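Local atomic coordinates of programmed Cell Death Protein 5 Homolog (Leishmania major, PDB entry 6VMT), a protein that probably binds DNA, as a member of the PDCD5 family of programmed cell death proteins. Residues E12-A15 and Q16-A20; K21-A24 and Q25-M29; E67-I70 and I71-Q75; D85-V88 and R89-G93; A96-E99 and A100-R103. All coordinates share one frame; numbering follows the deposited sequence.

From the N terminus, interactions 1 and 2 follow each other directly on helix 12-43, their centres about 14 Å apart, on the part of that helix far from the chain's centre. Interaction 3 lies near the end of helix 46-75, and interactions 4 and 5 succeed one another on helix 85-103. All five run in series: each joins adjoining turns of one helix, so none closes a loop, and none nests within or crosses another. Among the five, the only pair on different helices that touches is interactions 3 and 4, where I70 CG1 lies 3.9 Å from L91 CD1, tying helix 46-75 to helix 85-103. Interactions 1 and 4 are about 48 Å apart between centres.

Interaction 1: residues E12-A15 and Q16-A20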
loop_
_atom_site.group_PDB
_atom_site.type_symbol
_atom_site.label_atom_id
_atom_site.label_comp_id
_atom_site.label_asym_id
_atom_site.label_seq_id
_atom_site.Cartn_x
_atom_site.Cartn_y
_atom_site.Cartn_z
ATOM N N GLU A 12 -14.614 26.917 24.108
ATOM C CA GLU A 12 -15.295 25.601 24.172
ATOM C C GLU A 12 -15.537 25.105 22.744
ATOM O O GLU A 12 -15.301 23.919 22.505
ATOM C CB GLU A 12 -16.598 25.730 24.954
ATOM C CG GLU A 12 -17.137 24.412 25.456
ATOM C CD GLU A 12 -18.479 24.504 26.165
ATOM O OE1 GLU A 12 -18.916 25.632 26.509
ATOM O OE2 GLU A 12 -19.092 23.439 26.378
ATOM N N GLU A 13 -15.966 25.987 21.834
ATOM C CA GLU A 13 -16.238 25.650 20.411
ATOM C C GLU A 13 -14.921 25.275 19.725
ATOM O O GLU A 13 -14.897 24.273 18.999
ATOM C CB GLU A 13 -16.909 26.807 19.663
ATOM C CG GLU A 13 -17.343 26.454 18.241
ATOM C CD GLU A 13 -17.768 27.620 17.358
ATOM O OE1 GLU A 13 -16.931 28.527 17.150
ATOM O OE2 GLU A 13 -18.930 27.615 16.865
ATOM N N GLN A 14 -13.861 26.052 19.934
ATOM C CA GLN A 14 -12.579 25.850 19.208
ATOM C C GLN A 14 -11.974 24.499 19.621
ATOM O O GLN A 14 -11.351 23.848 18.772
ATOM C CB GLN A 14 -11.624 27.025 19.445
ATOM C CG GLN A 14 -10.266 26.884 18.760
ATOM C CD GLN A 14 -10.327 27.019 17.257
ATOM O OE1 GLN A 14 -10.992 27.901 16.716
ATOM N NE2 GLN A 14 -9.612 26.143 16.570
ATOM N N ALA A 15 -12.134 24.093 20.879
ATOM C CA ALA A 15 -11.641 22.795 21.395
ATOM C C ALA A 15 -12.528 21.670 20.858
ATOM O O ALA A 15 -12.029 20.557 20.664
ATOM C CB ALA A 15 -11.647 22.804 22.895
ATOM N N GLN A 16 -13.817 21.966 20.668
ATOM C CA GLN A 16 -14.826 21.052 20.076
ATOM C C GLN A 16 -14.424 20.771 18.627
ATOM O O GLN A 16 -14.784 19.688 18.127
ATOM C CB GLN A 16 -16.228 21.654 20.242
ATOM C CG GLN A 16 -17.234 21.294 19.158
ATOM C CD GLN A 16 -18.456 22.183 19.225
ATOM O OE1 GLN A 16 -18.900 22.591 20.300
ATOM N NE2 GLN A 16 -19.006 22.499 18.063
ATOM N N GLN A 17 -13.683 21.695 18.006
ATOM C CA GLN A 17 -13.247 21.603 16.590
ATOM C C GLN A 17 -11.958 20.787 16.487
ATOM O O GLN A 17 -11.763 20.159 15.448
ATOM C CB GLN A 17 -13.047 22.987 15.966
ATOM C CG GLN A 17 -14.348 23.650 15.539
ATOM C CD GLN A 17 -14.126 24.855 14.656
ATOM O OE1 GLN A 17 -13.188 24.901 13.857
ATOM N NE2 GLN A 17 -15.002 25.839 14.787
ATOM N N MET A 18 -11.092 20.807 17.491
ATOM C CA MET A 18 -9.758 20.168 17.355
ATOM C C MET A 18 -9.894 18.682 17.702
ATOM O O MET A 18 -9.112 17.880 17.208
ATOM C CB MET A 18 -8.693 20.855 18.228
ATOM C CG MET A 18 -8.195 22.231 17.684
ATOM S SD MET A 18 -7.374 22.298 16.014
ATOM C CE MET A 18 -6.297 20.866 16.150
ATOM N N VAL A 19 -10.864 18.317 18.527
ATOM C CA VAL A 19 -11.207 16.886 18.762
ATOM C C VAL A 19 -11.865 16.334 17.488
ATOM O O VAL A 19 -11.644 15.169 17.183
ATOM C CB VAL A 19 -12.099 16.698 20.002
ATOM C CG1 VAL A 19 -13.442 17.381 19.854
ATOM C CG2 VAL A 19 -12.316 15.231 20.308
ATOM N N ALA A 20 -12.646 17.143 16.773
ATOM C CA ALA A 20 -13.304 16.761 15.500
ATOM C C ALA A 20 -12.237 16.605 14.404
ATOM O O ALA A 20 -11.994 15.467 13.968
ATOM C CB ALA A 20 -14.366 17.774 15.130
#
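E12 opens the series of backbone bonds at the start of helix 12-43: its carbonyl O accepts a hydrogen bond from Q16 N at 3.1 Å. The next residue, E13, meets Q17 twice. Its O takes a weak bond from Q17 N, bent to 122°, while the two side chains run alongside each other in the same direction. E13 has CG anti to the backbone N (chi1 -174°) and Q17 has CG beside its own N; the extended chains bring E13 OE1 to 4.1 Å from Q17 NE2, with carboxylate and amide planes 55° apart. That is proximity without a hydrogen bond. Q14 O receives two weak bonds, from Q17 N and from M18 N, and M18 CG lies 3.7 Å from Q14 O. A15 O is likewise shared, weakly, by M18 N and V19 N, and V19 CG1 rests 3.6 Å from A15 O. Just before the segment, S11 OG is hydrogen-bonded to E13 N, in the first turn of the helix. Both segments fall in a predicted coiled coil, yet nearly all the residues are exposed. With Q14 O and A15 O each shared weakly between i+3 and i+4 donors, the opening turns depart somewhat from ideal alpha-helical bonding, and the side chains add no hydrogen bond across the contact.

Interaction 2: residues K21-A24 and Q25-M29; sequences KQQA and QQERM
Two pairs of flat groups, Q22 with Q26 and Q23 with E27, meet one turn apart on helix 12-43, and neither pair stacks. The amides of Q22 and Q26 cross obliquely with their planes 61° apart; Q22 NE2 comes to 3.4 Å from Q26 OE1 and 3.5 Å from Q26 CD. Q22 reaches this place because its chain, which leaves with CG anti to the backbone N, folds at chi2 (-92°), whereas Q26 stays extended. In the second pair the side chains run alongside, pointing the same way, and the Q23 amide is turned 66° from the E27 carboxylate, with Q23 NE2 3.9 Å from E27 OE2. E27 CB also presses to 3.2 Å from A24 O. Underneath, Q25 N bonds to K21 O, E27 N to Q23 O at 3.2 Å, and R28 N to A24 O at 3.0 Å, the last being the straightest. All eight touching residues are exposed, in a stretch predicted to be a coiled coil. Amides and a carboxylate spaced four residues apart imply a polar surface whose helical shape rests chiefly on the main chain.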
loop_
_atom_site.group_PDB
_atom_site.type_symbol
_atom_site.label_atom_id
_atom_site.label_comp_id
_atom_site.label_asym_id
_atom_site.label_seq_id
_atom_site.Cartn_x
_atom_site.Cartn_y
_atom_site.Cartn_z
ATOM N N LYS A 21 -11.583 17.699 14.011
ATOM C CA LYS A 21 -10.397 17.669 13.113
ATOM C C LYS A 21 -9.608 16.390 13.399
ATOM O O LYS A 21 -9.363 15.632 12.468
ATOM C CB LYS A 21 -9.512 18.907 13.291
ATOM C CG LYS A 21 -8.818 19.388 12.025
ATOM C CD LYS A 21 -8.103 20.733 12.165
ATOM C CE LYS A 21 -7.191 21.060 10.993
ATOM N NZ LYS A 21 -6.150 22.053 11.356
ATOM N N GLN A 22 -9.248 16.139 14.646
ATOM C CA GLN A 22 -8.302 15.049 14.976
ATOM C C GLN A 22 -8.994 13.709 14.769
ATOM O O GLN A 22 -8.272 12.750 14.493
ATOM C CB GLN A 22 -7.763 15.160 16.401
ATOM C CG GLN A 22 -6.771 14.061 16.762
ATOM C CD GLN A 22 -7.406 12.845 17.395
ATOM O OE1 GLN A 22 -8.598 12.835 17.717
ATOM N NE2 GLN A 22 -6.600 11.808 17.593
ATOM N N GLN A 23 -10.315 13.634 14.935
ATOM C CA GLN A 23 -11.047 12.343 14.830
ATOM C C GLN A 23 -11.482 12.161 13.371
ATOM O O GLN A 23 -11.524 11.015 12.939
ATOM C CB GLN A 23 -12.146 12.217 15.894
ATOM C CG GLN A 23 -13.548 12.649 15.468
ATOM C CD GLN A 23 -14.601 12.178 16.449
ATOM O OE1 GLN A 23 -14.392 12.161 17.663
ATOM N NE2 GLN A 23 -15.752 11.780 15.926
ATOM N N ALA A 24 -11.707 13.243 12.618
ATOM C CA ALA A 24 -11.830 13.216 11.140
ATOM C C ALA A 24 -10.617 12.509 10.512
ATOM O O ALA A 24 -10.833 11.757 9.558
ATOM C CB ALA A 24 -11.973 14.612 10.591
ATOM N N GLN A 25 -9.405 12.735 11.030
ATOM C CA GLN A 25 -8.124 12.205 10.484
ATOM C C GLN A 25 -7.943 10.717 10.808
ATOM O O GLN A 25 -7.397 10.002 9.957
ATOM C CB GLN A 25 -6.938 12.987 11.043
ATOM C CG GLN A 25 -6.787 14.375 10.434
ATOM C CD GLN A 25 -5.550 15.096 10.915
ATOM O OE1 GLN A 25 -5.416 16.308 10.741
ATOM N NE2 GLN A 25 -4.633 14.358 11.526
ATOM N N GLN A 26 -8.310 10.270 12.004
ATOM C CA GLN A 26 -8.225 8.836 12.384
ATOM C C GLN A 26 -9.233 8.068 11.520
ATOM O O GLN A 26 -9.023 6.866 11.327
ATOM C CB GLN A 26 -8.515 8.619 13.874
ATOM C CG GLN A 26 -7.328 8.850 14.808
ATOM C CD GLN A 26 -7.689 8.750 16.280
ATOM O OE1 GLN A 26 -6.836 8.496 17.134
ATOM N NE2 GLN A 26 -8.960 8.957 16.605
ATOM N N GLU A 27 -10.297 8.741 11.059
ATOM C CA GLU A 27 -11.320 8.207 10.114
ATOM C C GLU A 27 -10.692 8.085 8.719
ATOM O O GLU A 27 -10.684 6.972 8.169
ATOM C CB GLU A 27 -12.563 9.108 10.052
ATOM C CG GLU A 27 -13.560 8.876 11.180
ATOM C CD GLU A 27 -14.639 9.943 11.322
ATOM O OE1 GLU A 27 -15.045 10.514 10.285
ATOM O OE2 GLU A 27 -15.069 10.207 12.476
ATOM N N ARG A 28 -10.181 9.198 8.181
ATOM C CA ARG A 28 -9.604 9.295 6.816
ATOM C C ARG A 28 -8.477 8.266 6.700
ATOM O O ARG A 28 -8.474 7.524 5.736
ATOM C CB ARG A 28 -9.130 10.724 6.534
ATOM C CG ARG A 28 -9.498 11.254 5.153
ATOM C CD ARG A 28 -9.126 12.721 4.975
ATOM N NE ARG A 28 -7.721 12.978 5.289
ATOM C CZ ARG A 28 -7.176 14.175 5.507
ATOM N NH1 ARG A 28 -7.908 15.276 5.442
ATOM N NH2 ARG A 28 -5.888 14.265 5.797
ATOM N N MET A 29 -7.589 8.198 7.684
ATOM C CA MET A 29 -6.521 7.169 7.786
ATOM C C MET A 29 -7.121 5.768 7.595
ATOM O O MET A 29 -6.656 5.051 6.710
ATOM C CB MET A 29 -5.839 7.252 9.152
ATOM C CG MET A 29 -4.513 6.541 9.232
ATOM S SD MET A 29 -3.478 7.282 10.522
ATOM C CE MET A 29 -3.776 6.151 11.884
#

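Interaction 3: residues E67-I70 and I71-Q75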
loop_
_atom_site.group_PDB
_atom_site.type_symbol
_atom_site.label_atom_id
_atom_site.label_comp_id
_atom_site.label_asym_id
_atom_site.label_seq_id
_atom_site.Cartn_x
_atom_site.Cartn_y
_atom_site.Cartn_z
ATOM N N GLU A 67 2.876 -3.395 -4.397
ATOM C CA GLU A 67 1.491 -2.952 -4.137
ATOM C C GLU A 67 1.309 -1.572 -4.770
ATOM O O GLU A 67 0.399 -1.410 -5.555
ATOM C CB GLU A 67 1.237 -2.957 -2.632
ATOM C CG GLU A 67 1.177 -4.346 -1.975
ATOM C CD GLU A 67 0.910 -4.319 -0.460
ATOM O OE1 GLU A 67 0.829 -3.202 0.126
ATOM O OE2 GLU A 67 0.784 -5.401 0.165
ATOM N N MET A 68 2.204 -0.624 -4.542
ATOM C CA MET A 68 2.113 0.707 -5.207
ATOM C C MET A 68 2.021 0.491 -6.705
ATOM O O MET A 68 1.273 1.168 -7.357
ATOM C CB MET A 68 3.342 1.592 -4.966
ATOM C CG MET A 68 3.242 2.524 -3.735
ATOM S SD MET A 68 4.837 3.349 -3.275
ATOM C CE MET A 68 5.047 4.462 -4.666
ATOM N N HIS A 69 2.900 -0.325 -7.246
ATOM C CA HIS A 69 3.039 -0.482 -8.708
ATOM C C HIS A 69 1.783 -1.156 -9.247
ATOM O O HIS A 69 1.254 -0.670 -10.244
ATOM C CB HIS A 69 4.270 -1.304 -9.074
ATOM C CG HIS A 69 4.388 -1.528 -10.544
ATOM N ND1 HIS A 69 4.808 -0.529 -11.419
ATOM C CD2 HIS A 69 4.099 -2.600 -11.299
ATOM C CE1 HIS A 69 4.797 -0.996 -12.647
ATOM N NE2 HIS A 69 4.362 -2.266 -12.592
ATOM N N ILE A 70 1.360 -2.259 -8.635
ATOM C CA ILE A 70 0.179 -3.034 -9.115
ATOM C C ILE A 70 -1.011 -2.086 -9.166
ATOM O O ILE A 70 -1.714 -2.077 -10.147
ATOM C CB ILE A 70 -0.117 -4.209 -8.190
ATOM C CG1 ILE A 70 0.918 -5.317 -8.340
ATOM C CG2 ILE A 70 -1.530 -4.702 -8.413
ATOM C CD1 ILE A 70 0.895 -6.312 -7.231
ATOM N N ILE A 71 -1.201 -1.288 -8.132
ATOM C CA ILE A 71 -2.371 -0.387 -8.062
ATOM C C ILE A 71 -2.272 0.644 -9.177
ATOM O O ILE A 71 -3.239 0.758 -9.934
ATOM C CB ILE A 71 -2.429 0.275 -6.696
ATOM C CG1 ILE A 71 -2.717 -0.766 -5.628
ATOM C CG2 ILE A 71 -3.446 1.395 -6.708
ATOM C CD1 ILE A 71 -2.710 -0.196 -4.249
ATOM N N GLN A 72 -1.186 1.411 -9.257
ATOM C CA GLN A 72 -1.082 2.459 -10.312
ATOM C C GLN A 72 -1.289 1.777 -11.664
ATOM O O GLN A 72 -1.997 2.337 -12.484
ATOM C CB GLN A 72 0.206 3.300 -10.221
ATOM C CG GLN A 72 1.495 2.600 -10.637
ATOM C CD GLN A 72 1.854 2.613 -12.113
ATOM O OE1 GLN A 72 1.542 3.539 -12.857
ATOM N NE2 GLN A 72 2.554 1.577 -12.556
ATOM N N ALA A 73 -0.770 0.560 -11.849
ATOM C CA ALA A 73 -0.721 -0.160 -13.139
ATOM C C ALA A 73 -2.104 -0.641 -13.567
ATOM O O ALA A 73 -2.460 -0.471 -14.726
ATOM C CB ALA A 73 0.186 -1.332 -12.976
ATOM N N VAL A 74 -2.802 -1.342 -12.684
ATOM C CA VAL A 74 -4.183 -1.837 -12.925
ATOM C C VAL A 74 -5.114 -0.613 -13.108
ATOM O O VAL A 74 -5.797 -0.476 -14.160
ATOM C CB VAL A 74 -4.602 -2.753 -11.767
ATOM C CG1 VAL A 74 -6.000 -3.284 -11.946
ATOM C CG2 VAL A 74 -3.651 -3.920 -11.599
ATOM N N GLN A 75 -5.102 0.333 -12.173
ATOM C CA GLN A 75 -5.962 1.536 -12.286
ATOM C C GLN A 75 -5.856 2.203 -13.661
ATOM O O GLN A 75 -6.875 2.780 -14.072
ATOM C CB GLN A 75 -5.594 2.518 -11.196
ATOM C CG GLN A 75 -6.320 2.208 -9.910
ATOM C CD GLN A 75 -5.914 3.223 -8.888
ATOM O OE1 GLN A 75 -5.062 4.059 -9.183
ATOM N NE2 GLN A 75 -6.468 3.095 -7.683
#
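I71 N, Q72 N, A73 N and V74 N bond in turn to the carbonyl O atoms of E67, M68, H69 and I70, an unbroken alpha-helical run of 2.9 to 3.1 Å. It forms the last turns of helix 46-75, within a fold whose only regular secondary structure is helix, and carries different chemistry round its circumference. On the apolar side I70 and V74 lie alongside, pointing the same way, with I70 CG2 3.9 Å from V74 CG2. I70 is buried: V44, M79 and L91 also touch its side chain, while V74 reaches F43 of helix 12-43 and P81. I71 stands with CG1 beside its backbone N (chi1 -67°), which lays CG1 3.2 Å from E67 O. The more polar side belongs to H69 and Q72. The imidazole and the Q72 amide are turned 47° apart, and Q72 NE2 approaches the ring obliquely, 3.3 Å from H69 ND1 and 3.4 Å from H69 CE1. Q72 puts its amide there by bending twice, with CG wedged between backbone N and carbonyl carbon (chi1 73°) and a further turn at chi2. Over one face of the H69 ring, offset toward its rim, sits A73 CB, 4.3 Å above the plane.

Interaction 4: residues D85-V88 and R89-G93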
loop_
_atom_site.group_PDB
_atom_site.type_symbol
_atom_site.label_atom_id
_atom_site.label_comp_id
_atom_site.label_asym_id
_atom_site.label_seq_id
_atom_site.Cartn_x
_atom_site.Cartn_y
_atom_site.Cartn_z
ATOM N N ASP A 85 0.023 -14.949 -8.586
ATOM C CA ASP A 85 1.191 -15.152 -7.673
ATOM C C ASP A 85 2.496 -15.116 -8.479
ATOM O O ASP A 85 3.475 -14.516 -8.020
ATOM C CB ASP A 85 1.081 -16.488 -6.934
ATOM C CG ASP A 85 2.279 -16.858 -6.066
ATOM O OD1 ASP A 85 2.581 -16.087 -5.146
ATOM O OD2 ASP A 85 2.891 -17.929 -6.308
ATOM N N ASP A 86 2.481 -15.738 -9.656
ATOM C CA ASP A 86 3.635 -15.845 -10.585
ATOM C C ASP A 86 4.112 -14.436 -10.951
ATOM O O ASP A 86 5.311 -14.209 -10.966
ATOM C CB ASP A 86 3.264 -16.690 -11.811
ATOM C CG ASP A 86 2.379 -17.909 -11.531
ATOM O OD1 ASP A 86 1.298 -17.743 -10.895
ATOM O OD2 ASP A 86 2.759 -19.022 -11.968
ATOM N N THR A 87 3.205 -13.509 -11.244
ATOM C CA THR A 87 3.550 -12.097 -11.583
ATOM C C THR A 87 4.001 -11.350 -10.328
ATOM O O THR A 87 4.928 -10.523 -10.432
ATOM C CB THR A 87 2.386 -11.341 -12.233
ATOM O OG1 THR A 87 1.839 -12.062 -13.339
ATOM C CG2 THR A 87 2.822 -9.991 -12.741
ATOM N N VAL A 88 3.375 -11.607 -9.178
ATOM C CA VAL A 88 3.812 -11.004 -7.887
ATOM C C VAL A 88 5.275 -11.395 -7.649
ATOM O O VAL A 88 6.132 -10.490 -7.534
ATOM C CB VAL A 88 2.906 -11.450 -6.729
ATOM C CG1 VAL A 88 3.489 -11.079 -5.377
ATOM C CG2 VAL A 88 1.503 -10.882 -6.876
ATOM N N ARG A 89 5.544 -12.700 -7.605
ATOM C CA ARG A 89 6.898 -13.276 -7.359
ATOM C C ARG A 89 7.892 -12.594 -8.300
ATOM O O ARG A 89 8.886 -12.074 -7.818
ATOM C CB ARG A 89 6.818 -14.797 -7.495
ATOM C CG ARG A 89 7.963 -15.436 -8.256
ATOM C CD ARG A 89 8.095 -16.932 -8.022
ATOM N NE ARG A 89 9.448 -17.340 -8.397
ATOM C CZ ARG A 89 10.587 -17.007 -7.756
ATOM N NH1 ARG A 89 10.584 -16.258 -6.664
ATOM N NH2 ARG A 89 11.747 -17.438 -8.216
ATOM N N GLU A 90 7.567 -12.508 -9.583
ATOM C CA GLU A 90 8.385 -11.811 -10.619
ATOM C C GLU A 90 8.675 -10.384 -10.152
ATOM O O GLU A 90 9.852 -10.046 -10.049
ATOM C CB GLU A 90 7.655 -11.861 -11.964
ATOM C CG GLU A 90 8.511 -11.584 -13.188
ATOM C CD GLU A 90 7.801 -11.905 -14.507
ATOM O OE1 GLU A 90 6.646 -11.455 -14.681
ATOM O OE2 GLU A 90 8.387 -12.622 -15.368
ATOM N N LEU A 91 7.643 -9.596 -9.816
ATOM C CA LEU A 91 7.785 -8.168 -9.389
ATOM C C LEU A 91 8.633 -8.087 -8.112
ATOM O O LEU A 91 9.579 -7.282 -8.085
ATOM C CB LEU A 91 6.410 -7.539 -9.156
ATOM C CG LEU A 91 5.499 -7.317 -10.369
ATOM C CD1 LEU A 91 4.237 -6.614 -9.935
ATOM C CD2 LEU A 91 6.160 -6.489 -11.440
ATOM N N LEU A 92 8.364 -8.905 -7.096
ATOM C CA LEU A 92 9.188 -8.902 -5.846
ATOM C C LEU A 92 10.685 -9.117 -6.142
ATOM O O LEU A 92 11.523 -8.437 -5.560
ATOM C CB LEU A 92 8.677 -10.004 -4.933
ATOM C CG LEU A 92 7.428 -9.647 -4.137
ATOM C CD1 LEU A 92 6.905 -10.852 -3.400
ATOM C CD2 LEU A 92 7.717 -8.560 -3.151
ATOM N N GLY A 93 11.035 -10.021 -7.038
ATOM C CA GLY A 93 12.426 -10.117 -7.501
ATOM C C GLY A 93 12.896 -8.832 -8.149
ATOM O O GLY A 93 13.979 -8.401 -7.831
#
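The opening turns of helix 85-103 bring V88 and L92 together as an apolar pair one turn apart. Their side chains lie alongside, pointing the same way, with V88 CG1 4.0 Å from L92 CD1. V88 CG1 leaves anti to the backbone N (chi1 169°), beside the carbonyl carbon and hence on the side of the following turn. L91 lies over the T87 carbonyl instead: its CG is 3.3 Å from T87 O, and T87 CG2 approaches L91 CG at 4.5 Å, a looser touch. V88, L91 and L92 are all buried, and in this all-helical fold V88 packs on L52 and R51 of helix 46-75 while L91 packs on V66 of the same helix; V88 and L91 thus face helix 46-75. Regular i to i+4 bonds carry the main chain beneath them. R89 N reaches D85 O at 2.8 Å in an almost straight N-H...O line of 178°, and L92 N reaches V88 O at 2.8 Å. Two polar ends of the first turn are engaged elsewhere: D85 OD1 makes a salt bridge with R51 NE of helix 46-75, and T87 OG1 is hydrogen-bonded to S84 OG just ahead of the helix. R89 extends from CG to NE and does not meet the acid, its NE remaining 6.9 Å from D85 OD2.

Interaction 5: residues A96-E99 and A100-R103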
loop_
_atom_site.group_PDB
_atom_site.type_symbol
_atom_site.label_atom_id
_atom_site.label_comp_id
_atom_site.label_asym_id
_atom_site.label_seq_id
_atom_site.Cartn_x
_atom_site.Cartn_y
_atom_site.Cartn_z
ATOM N N ALA A 96 13.547 -6.059 -5.406
ATOM C CA ALA A 96 14.746 -6.541 -4.674
ATOM C C ALA A 96 15.989 -6.221 -5.503
ATOM O O ALA A 96 16.940 -5.600 -5.026
ATOM C CB ALA A 96 14.676 -8.022 -4.432
ATOM N N ASN A 97 15.945 -6.635 -6.752
ATOM C CA ASN A 97 17.092 -6.527 -7.665
ATOM C C ASN A 97 17.494 -5.070 -7.834
ATOM O O ASN A 97 18.689 -4.793 -7.816
ATOM C CB ASN A 97 16.778 -7.150 -9.009
ATOM C CG ASN A 97 18.073 -7.506 -9.662
ATOM O OD1 ASN A 97 18.948 -8.068 -8.996
ATOM N ND2 ASN A 97 18.225 -7.071 -10.896
ATOM N N GLN A 98 16.515 -4.187 -8.002
ATOM C CA GLN A 98 16.738 -2.743 -8.262
ATOM C C GLN A 98 17.106 -2.029 -6.961
ATOM O O GLN A 98 17.763 -1.001 -7.061
ATOM C CB GLN A 98 15.495 -2.134 -8.890
ATOM C CG GLN A 98 15.830 -1.178 -10.015
ATOM C CD GLN A 98 16.621 -1.836 -11.119
ATOM O OE1 GLN A 98 16.361 -2.977 -11.504
ATOM N NE2 GLN A 98 17.591 -1.103 -11.646
ATOM N N GLU A 99 16.692 -2.564 -5.802
ATOM C CA GLU A 99 17.110 -2.097 -4.449
ATOM C C GLU A 99 18.627 -2.260 -4.362
ATOM O O GLU A 99 19.301 -1.274 -4.037
ATOM C CB GLU A 99 16.412 -2.861 -3.307
ATOM C CG GLU A 99 15.051 -2.288 -2.907
ATOM C CD GLU A 99 14.079 -3.168 -2.113
ATOM O OE1 GLU A 99 14.547 -4.157 -1.478
ATOM O OE2 GLU A 99 12.836 -2.860 -2.126
ATOM N N ALA A 100 19.126 -3.463 -4.660
ATOM C CA ALA A 100 20.567 -3.802 -4.712
ATOM C C ALA A 100 21.283 -2.955 -5.771
ATOM O O ALA A 100 22.367 -2.479 -5.472
ATOM C CB ALA A 100 20.733 -5.264 -4.977
ATOM N N GLU A 101 20.700 -2.738 -6.947
ATOM C CA GLU A 101 21.371 -1.983 -8.042
ATOM C C GLU A 101 21.487 -0.493 -7.690
ATOM O O GLU A 101 22.383 0.162 -8.254
ATOM C CB GLU A 101 20.635 -2.135 -9.374
ATOM C CG GLU A 101 21.518 -1.826 -10.569
ATOM C CD GLU A 101 22.567 -2.895 -10.814
ATOM O OE1 GLU A 101 22.174 -4.021 -11.178
ATOM O OE2 GLU A 101 23.775 -2.606 -10.636
ATOM N N SER A 102 20.583 0.038 -6.854
ATOM C CA SER A 102 20.685 1.395 -6.244
ATOM C C SER A 102 21.879 1.405 -5.286
ATOM O O SER A 102 22.777 2.239 -5.478
ATOM C CB SER A 102 19.420 1.794 -5.517
ATOM O OG SER A 102 18.272 1.545 -6.308
ATOM N N ARG A 103 21.890 0.454 -4.344
ATOM C CA ARG A 103 22.885 0.302 -3.249
ATOM C C ARG A 103 24.289 -0.008 -3.801
ATOM O O ARG A 103 25.243 0.046 -2.994
ATOM C CB ARG A 103 22.431 -0.786 -2.269
ATOM C CG ARG A 103 21.649 -0.261 -1.073
ATOM C CD ARG A 103 21.135 -1.340 -0.123
ATOM N NE ARG A 103 22.127 -2.341 0.273
ATOM C CZ ARG A 103 21.984 -3.222 1.267
ATOM N NH1 ARG A 103 20.888 -3.238 2.010
ATOM N NH2 ARG A 103 22.952 -4.083 1.526
#
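S102 reaches back to Q98 along a short path. From its CB, 3.4 Å from E99 O and 3.6 Å from Q98 O, the chain turns so that OG stands beside the backbone N (chi1 -48°), and the hydroxyl donates to Q98 O at 2.7 Å. The same carbonyl oxygen also accepts from S102 N at 3.0 Å, so one residue grips it with two bonds. The two donors differ in placement: OG is tilted only 19° from the carbonyl plane, whereas N lies well above it, 38° out. Farther round the helix the side chains of Q98 and E101 cross at a slant, amide and carboxylate planes well inclined to each other. There Q98 NE2 meets aliphatic carbon, 3.9 Å from E101 CB, rather than the acid. Other backbone bonds continue the helix: A100 N to A96 O, E101 N to N97 O, and R103 N to E99 O at 3.1 Å. Most of these residues are exposed. The contact occupies the last turns of helix 85-103, where S104 OG bonds to E101 O; toward the neighbouring helix 46-75, E99 OE1 makes a long, weak ion pair with R62 NH2.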